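Local coordinates for putative mandelate racemase (Bordetella bronchiseptica, PDB 3OZY), which is of unknown function but binds magnesium and m-xylarate and, as an enolase superfamily member, probably acts on acid-sugar substrates, at residues Val196-Asp201 with Ala221-Phe226. Residues are numbered along the deposited sequence; the frame is centred on the assembly and turned at random.
Sequences VEILVD and AGCYWF. With MG (magnesium ion), chain C.
Two backbone hydrogen bonds join strand 197-201 to segment 221-226: Tyr224 N donates to Ile198 O (2.9 Å) and Val200 N to Trp225 O (3.1 Å), each donor standing above the carbonyl plane. Val200 and Phe226 form a parallel bridge. Toward Glu197 and Gly222 a water bridges the two segments, accepting from Ile198 N and reaching Gly222 O and Glu197 OE1; Gly222, at positive phi, ends helix 208-220 in a Schellman motif. Glu197 OE1 also approaches the Tyr224 ring at its edge, 3.5 Å from CD1. Leu199 CD2 lies over one face of the Trp225 indole, 3.7 Å from the centroid of its six-membered ring, a CH-pi contact, while Leu199 CD1 rests on Tyr224 CB (3.7 Å). With chi1 at 77°, Trp225 CG lies between its own N and C, and the indole is carried over Leu199. Toward the helices, Val200 CG2 meets Cys223 SG (4.0 Å) and CG1 faces Phe226 CD1, with Leu218 packing on all three residues. Asp201 OD2 binds magnesium at 2.3 Å, and Glu227, Glu254 and three waters complete its coordination: a beta-alpha-beta unit carrying the metal site at the C-terminal ends of enolase-superfamily barrel strands.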
ATOM      1  N   VAL A 196      28.199 -16.348  18.761  1.00 13.15           N
ATOM      2  CA  VAL A 196      27.810 -15.249  17.888  1.00 11.47           C
ATOM      3  C   VAL A 196      26.487 -15.613  17.238  1.00 10.71           C
ATOM      4  O   VAL A 196      26.343 -16.713  16.717  1.00 12.12           O
ATOM      5  CB  VAL A 196      28.880 -15.015  16.803  1.00 11.22           C
ATOM      6  CG1 VAL A 196      28.402 -13.988  15.782  1.00 12.35           C
ATOM      7  CG2 VAL A 196      30.200 -14.581  17.454  1.00 14.17           C
ATOM      8  N   GLU A 197      25.513 -14.705  17.280  1.00  7.50           N
ATOM      9  CA  GLU A 197      24.221 -14.988  16.656  1.00  7.82           C
ATOM     10  C   GLU A 197      24.294 -14.745  15.161  1.00  8.54           C
ATOM     11  O   GLU A 197      24.844 -13.733  14.717  1.00  9.21           O
ATOM     12  CB  GLU A 197      23.096 -14.148  17.260  1.00  9.60           C
ATOM     13  CG  GLU A 197      22.875 -14.359  18.764  1.00  9.19           C
ATOM     14  CD  GLU A 197      22.311 -15.727  19.130  1.00 12.42           C
ATOM     15  OE1 GLU A 197      21.890 -16.502  18.239  1.00 11.17           O
ATOM     16  OE2 GLU A 197      22.253 -16.019  20.346  1.00 20.23           O
ATOM     17  N   ILE A 198      23.759 -15.680  14.386  1.00  6.89           N
ATOM     18  CA  ILE A 198      23.718 -15.538  12.941  1.00  8.14           C
ATOM     19  C   ILE A 198      22.267 -15.491  12.499  1.00  6.85           C
ATOM     20  O   ILE A 198      21.492 -16.424  12.757  1.00  7.98           O
ATOM     21  CB  ILE A 198      24.470 -16.693  12.229  1.00  8.00           C
ATOM     22  CG1 ILE A 198      25.948 -16.713  12.641  1.00  8.60           C
ATOM     23  CG2 ILE A 198      24.351 -16.558  10.720  1.00 10.11           C
ATOM     24  CD1 ILE A 198      26.715 -17.927  12.133  1.00  8.79           C
ATOM     25  N   LEU A 199      21.911 -14.387  11.853  1.00  6.48           N
ATOM     26  CA  LEU A 199      20.566 -14.138  11.340  1.00  5.69           C
ATOM     27  C   LEU A 199      20.599 -14.322   9.830  1.00  6.82           C
ATOM     28  O   LEU A 199      21.639 -14.113   9.212  1.00  6.94           O
ATOM     29  CB  LEU A 199      20.165 -12.695  11.646  1.00  7.11           C
ATOM     30  CG  LEU A 199      19.903 -12.293  13.102  1.00  6.07           C
ATOM     31  CD1 LEU A 199      21.035 -12.644  14.064  1.00  8.13           C
ATOM     32  CD2 LEU A 199      19.618 -10.800  13.133  1.00  8.61           C
ATOM     33  N   VAL A 200      19.475 -14.707   9.233  1.00  7.73           N
ATOM     34  CA  VAL A 200      19.393 -14.917   7.792  1.00  8.21           C
ATOM     35  C   VAL A 200      18.195 -14.141   7.241  1.00  6.68           C
ATOM     36  O   VAL A 200      17.165 -14.029   7.927  1.00  8.18           O
ATOM     37  CB  VAL A 200      19.257 -16.426   7.487  1.00  9.94           C
ATOM     38  CG1 VAL A 200      18.847 -16.670   6.055  1.00 15.87           C
ATOM     39  CG2 VAL A 200      20.567 -17.155   7.813  1.00  9.83           C
ATOM     40  N   ASP A 201      18.326 -13.596   6.031  1.00  6.64           N
ATOM     41  CA  ASP A 201      17.296 -12.748   5.437  1.00  5.84           C
ATOM     42  C   ASP A 201      17.195 -13.061   3.950  1.00  6.76           C
ATOM     43  O   ASP A 201      18.163 -12.849   3.204  1.00  6.70           O
ATOM     44  CB  ASP A 201      17.686 -11.283   5.669  1.00  6.77           C
ATOM     45  CG  ASP A 201      16.682 -10.294   5.120  1.00  6.96           C
ATOM     46  OD1 ASP A 201      15.749 -10.681   4.387  1.00  6.86           O
ATOM     47  OD2 ASP A 201      16.866  -9.087   5.412  1.00  7.71           O
ATOM     48  N   ALA A 221      22.377 -24.945  11.909  1.00  8.19           N
ATOM     49  CA  ALA A 221      23.377 -23.902  12.169  1.00  9.77           C
ATOM     50  C   ALA A 221      23.034 -23.027  13.370  1.00 10.17           C
ATOM     51  O   ALA A 221      23.771 -22.097  13.698  1.00  9.49           O
ATOM     52  CB  ALA A 221      23.582 -23.031  10.923  1.00 11.23           C
ATOM     53  N   GLY A 222      21.912 -23.308  14.020  1.00  8.14           N
ATOM     54  CA  GLY A 222      21.519 -22.556  15.197  1.00  8.33           C
ATOM     55  C   GLY A 222      21.241 -21.087  14.936  1.00  7.67           C
ATOM     56  O   GLY A 222      21.496 -20.232  15.784  1.00  8.35           O
ATOM     57  N   CYS A 223      20.686 -20.787  13.768  1.00  6.49           N
ATOM     58  CA  CYS A 223      20.404 -19.393  13.422  1.00  7.07           C
ATOM     59  C   CYS A 223      19.345 -18.753  14.314  1.00  6.98           C
ATOM     60  O   CYS A 223      18.379 -19.396  14.728  1.00  8.08           O
ATOM     61  CB  CYS A 223      19.997 -19.273  11.957  1.00  7.54           C
ATOM     62  SG  CYS A 223      21.327 -19.675  10.821  1.00  9.54           S
ATOM     63  N   TYR A 224      19.521 -17.468  14.593  1.00  6.34           N
ATOM     64  CA  TYR A 224      18.611 -16.728  15.466  1.00  6.88           C
ATOM     65  C   TYR A 224      17.232 -16.500  14.830  1.00  5.54           C
ATOM     66  O   TYR A 224      16.193 -16.708  15.472  1.00  6.34           O
ATOM     67  CB  TYR A 224      19.253 -15.389  15.846  1.00  7.55           C
ATOM     68  CG  TYR A 224      18.527 -14.640  16.936  1.00  7.19           C
ATOM     69  CD1 TYR A 224      18.753 -14.930  18.281  1.00  8.37           C
ATOM     70  CD2 TYR A 224      17.624 -13.626  16.629  1.00  7.74           C
ATOM     71  CE1 TYR A 224      18.085 -14.242  19.279  1.00  7.79           C
ATOM     72  CE2 TYR A 224      16.954 -12.936  17.623  1.00  7.57           C
ATOM     73  CZ  TYR A 224      17.184 -13.242  18.939  1.00  7.15           C
ATOM     74  OH  TYR A 224      16.508 -12.552  19.924  1.00  9.97           O
ATOM     75  N   TRP A 225      17.216 -16.055  13.577  1.00  6.04           N
ATOM     76  CA  TRP A 225      15.964 -15.854  12.863  1.00  5.36           C
ATOM     77  C   TRP A 225      16.113 -16.026  11.365  1.00  6.27           C
ATOM     78  O   TRP A 225      17.233 -16.007  10.844  1.00  6.68           O
ATOM     79  CB  TRP A 225      15.285 -14.524  13.233  1.00  6.50           C
ATOM     80  CG  TRP A 225      15.807 -13.207  12.651  1.00  5.71           C
ATOM     81  CD1 TRP A 225      16.231 -12.937  11.366  1.00  7.10           C
ATOM     82  CD2 TRP A 225      15.810 -11.960  13.347  1.00  6.96           C
ATOM     83  NE1 TRP A 225      16.543 -11.587  11.252  1.00  6.73           N
ATOM     84  CE2 TRP A 225      16.285 -10.972  12.456  1.00  5.48           C
ATOM     85  CE3 TRP A 225      15.471 -11.588  14.652  1.00  6.50           C
ATOM     86  CZ2 TRP A 225      16.431  -9.631  12.839  1.00  6.16           C
ATOM     87  CZ3 TRP A 225      15.613 -10.263  15.031  1.00  6.72           C
ATOM     88  CH2 TRP A 225      16.090  -9.301  14.131  1.00  6.97           C
ATOM     89  N   PHE A 226      14.964 -16.219  10.713  1.00  5.36           N
ATOM     90  CA  PHE A 226      14.802 -16.383   9.266  1.00  5.49           C
ATOM     91  C   PHE A 226      13.870 -15.239   8.864  1.00  5.72           C
ATOM     92  O   PHE A 226      12.659 -15.286   9.132  1.00  6.58           O
ATOM     93  CB  PHE A 226      14.116 -17.736   9.020  1.00  6.40           C
ATOM     94  CG  PHE A 226      14.131 -18.227   7.590  1.00  5.45           C
ATOM     95  CD1 PHE A 226      14.792 -17.555   6.582  1.00  6.12           C
ATOM     96  CD2 PHE A 226      13.495 -19.425   7.290  1.00  7.08           C
ATOM     97  CE1 PHE A 226      14.814 -18.077   5.287  1.00  8.32           C
ATOM     98  CE2 PHE A 226      13.507 -19.947   6.018  1.00  8.34           C
ATOM     99  CZ  PHE A 226      14.159 -19.275   5.006  1.00  8.41           C
TER
HETATM  100 MG    MG C 390      15.352  -7.346   5.695  1.00  7.94          MG
HETATM  101  O   HOH W   1      22.560 -17.732  15.955  1.00  8.39           O
HETATM  102  O   HOH W   2      14.207  -8.569   4.231  1.00  9.12           O
HETATM  103  O   HOH W   3      15.931  -6.269   3.661  1.00 12.10           O
HETATM  104  O   HOH W   4      16.938  -5.868   6.650  1.00  9.83           O